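Local structure of tryparedoxin II (Crithidia fasciculata, 1I5G) at residues V31-S36 with V113-D118. The protein probably acts as a thioredoxin-like dithiol carrier that passes reducing equivalents from trypanothione to peroxidases, and binds glutathionylspermidine. The protein carries 1 engineered substitution. Residues are numbered along the deposited sequence; the frame is centred on the assembly and turned at random.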
loop_
_atom_site.group_PDB
_atom_site.type_symbol
_atom_site.label_atom_id
_atom_site.label_comp_id
_atom_site.label_asym_id
_atom_site.label_seq_id
_atom_site.Cartn_x
_atom_site.Cartn_y
_atom_site.Cartn_z
ATOM N N VAL A 31 -2.560 7.789 0.922
ATOM C CA VAL A 31 -1.951 6.524 1.311
ATOM C C VAL A 31 -2.503 5.464 0.359
ATOM O O VAL A 31 -3.723 5.281 0.261
ATOM C CB VAL A 31 -2.235 6.168 2.775
ATOM C CG1 VAL A 31 -1.609 4.800 3.066
ATOM C CG2 VAL A 31 -1.672 7.251 3.704
ATOM N N PHE A 32 -1.578 4.799 -0.314
ATOM C CA PHE A 32 -1.937 3.715 -1.235
ATOM C C PHE A 32 -1.718 2.364 -0.597
ATOM O O PHE A 32 -0.598 1.993 -0.250
ATOM C CB PHE A 32 -1.140 3.795 -2.551
ATOM C CG PHE A 32 -1.510 4.975 -3.387
ATOM C CD1 PHE A 32 -0.855 6.177 -3.204
ATOM C CD2 PHE A 32 -2.533 4.935 -4.342
ATOM C CE1 PHE A 32 -1.175 7.295 -3.952
ATOM C CE2 PHE A 32 -2.883 6.018 -5.099
ATOM C CZ PHE A 32 -2.206 7.211 -4.904
ATOM N N PHE A 33 -2.797 1.607 -0.488
ATOM C CA PHE A 33 -2.799 0.267 0.064
ATOM C C PHE A 33 -2.541 -0.655 -1.103
ATOM O O PHE A 33 -3.307 -0.749 -2.060
ATOM C CB PHE A 33 -4.139 0.004 0.712
ATOM C CG PHE A 33 -4.385 0.764 1.979
ATOM C CD1 PHE A 33 -4.880 2.048 1.922
ATOM C CD2 PHE A 33 -4.123 0.196 3.210
ATOM C CE1 PHE A 33 -5.102 2.739 3.087
ATOM C CE2 PHE A 33 -4.351 0.902 4.396
ATOM C CZ PHE A 33 -4.846 2.180 4.304
ATOM N N TYR A 34 -1.417 -1.357 -1.050
ATOM C CA TYR A 34 -0.934 -2.184 -2.145
ATOM C C TYR A 34 -1.094 -3.648 -1.781
ATOM O O TYR A 34 -0.369 -4.224 -0.972
ATOM C CB TYR A 34 0.563 -1.890 -2.427
ATOM C CG TYR A 34 1.209 -2.745 -3.507
ATOM C CD1 TYR A 34 0.466 -3.140 -4.599
ATOM C CD2 TYR A 34 2.533 -3.172 -3.445
ATOM C CE1 TYR A 34 0.993 -3.898 -5.581
ATOM C CE2 TYR A 34 3.061 -3.940 -4.436
ATOM C CZ TYR A 34 2.297 -4.316 -5.523
ATOM O OH TYR A 34 2.791 -5.124 -6.542
ATOM N N PHE A 35 -2.083 -4.286 -2.386
ATOM C CA PHE A 35 -2.396 -5.701 -2.193
ATOM C C PHE A 35 -1.572 -6.503 -3.173
ATOM O O PHE A 35 -1.713 -6.336 -4.404
ATOM C CB PHE A 35 -3.907 -5.903 -2.403
ATOM C CG PHE A 35 -4.736 -5.183 -1.349
ATOM C CD1 PHE A 35 -5.009 -3.837 -1.464
ATOM C CD2 PHE A 35 -5.243 -5.861 -0.244
ATOM C CE1 PHE A 35 -5.761 -3.185 -0.490
ATOM C CE2 PHE A 35 -5.974 -5.221 0.711
ATOM C CZ PHE A 35 -6.224 -3.901 0.577
ATOM N N SER A 36 -0.705 -7.363 -2.650
ATOM C CA SER A 36 0.246 -8.077 -3.497
ATOM C C SER A 36 0.813 -9.277 -2.741
ATOM O O SER A 36 0.622 -9.390 -1.523
ATOM C CB SER A 36 1.392 -7.095 -3.786
ATOM O OG SER A 36 2.238 -7.510 -4.842
ATOM N N VAL A 113 -5.042 0.832 -3.936
ATOM C CA VAL A 113 -6.173 1.684 -3.562
ATOM C C VAL A 113 -5.666 2.890 -2.792
ATOM O O VAL A 113 -5.020 2.755 -1.743
ATOM C CB VAL A 113 -7.181 0.909 -2.704
ATOM C CG1 VAL A 113 -8.316 1.800 -2.232
ATOM C CG2 VAL A 113 -7.726 -0.282 -3.524
ATOM N N GLY A 114 -5.939 4.085 -3.281
ATOM C CA GLY A 114 -5.528 5.311 -2.644
ATOM C C GLY A 114 -6.626 5.903 -1.815
ATOM O O GLY A 114 -7.809 6.011 -2.229
ATOM N N VAL A 115 -6.248 6.310 -0.615
ATOM C CA VAL A 115 -7.125 6.896 0.384
ATOM C C VAL A 115 -6.560 8.194 0.930
ATOM O O VAL A 115 -5.347 8.333 1.082
ATOM C CB VAL A 115 -7.289 5.900 1.527
ATOM C CG1 VAL A 115 -8.169 6.430 2.589
ATOM C CG2 VAL A 115 -7.768 4.529 1.022
ATOM N N GLU A 116 -7.391 9.188 1.212
ATOM C CA GLU A 116 -6.949 10.413 1.866
ATOM C C GLU A 116 -6.808 10.099 3.354
ATOM O O GLU A 116 -7.761 9.716 4.031
ATOM C CB GLU A 116 -7.990 11.527 1.669
ATOM C CG GLU A 116 -7.593 12.865 2.271
ATOM C CD GLU A 116 -8.641 13.946 2.303
ATOM O OE1 GLU A 116 -9.826 13.677 2.102
ATOM O OE2 GLU A 116 -8.222 15.093 2.561
ATOM N N ALA A 117 -5.618 10.273 3.926
ATOM C CA ALA A 117 -5.348 9.923 5.321
ATOM C C ALA A 117 -6.251 10.701 6.269
ATOM O O ALA A 117 -6.741 10.100 7.206
ATOM C CB ALA A 117 -3.894 10.166 5.672
ATOM N N ASP A 118 -6.470 11.979 6.029
ATOM C CA ASP A 118 -7.112 12.796 7.061
ATOM C C ASP A 118 -8.600 12.511 7.145
ATOM O O ASP A 118 -9.157 12.609 8.227
ATOM C CB ASP A 118 -6.826 14.272 6.817
ATOM C CG ASP A 118 -5.387 14.653 7.104
ATOM O OD1 ASP A 118 -4.618 13.817 7.613
ATOM O OD2 ASP A 118 -5.020 15.807 6.818
#
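Val31 and Phe33 pair antiparallel with Val115 and Val113, the N-to-C directions of the two short strand segments lying 151° apart, and each pair closes a ring of two backbone hydrogen bonds. In the first ring Val31 N gives to Val115 O at 2.8 Å and Val115 N returns one to Val31 O; in the second, Phe33 N reaches Val113 O and Val113 N reaches Phe33 O. Between them lies the non-hydrogen-bonded pair Phe32–Gly114, drawn in to 4.2 Å between their CA atoms. Here the CA-H groups fill in, Gly114 CA lying 3.4 Å from Val31 O and Phe32 CA 3.3 Å from Val113 O.

The Phe32 ring stands up from the sheet beside the partner strand, with CG anti to its own carbonyl carbon (chi1 -68°), and turns its CD2 and CE2 side to Gly114. CD2 comes to 3.5 Å from Gly114 CA, and the absence of a side chain at Gly114 lets CE2 come close as well. An alanine in place of Phe32 would probably leave a gap beside Gly114 and Phe63 without its edge-to-face ring partner.

On the reverse face Phe33 turns its ring along the partner strand: Val113 O lies at the ring edge, in its plane, while CE1 meets Val115 CG2 at 3.8 Å in an oblique apolar contact. Farther along, Val31 CG2 touches Ala117 CB, just past the end of strand 111-116.

In this pairing the parallel part of the thioredoxin-like sheet meets the antiparallel strands 111-116 and 122-124. Strand 63-69 runs parallel along the other edge of strand 30-36, hydrogen-bonded through Phe32 and Tyr34; helix 41-57 packs on Tyr34, and helix 94-103 with Phe104 covers Phe33 on the opposite face.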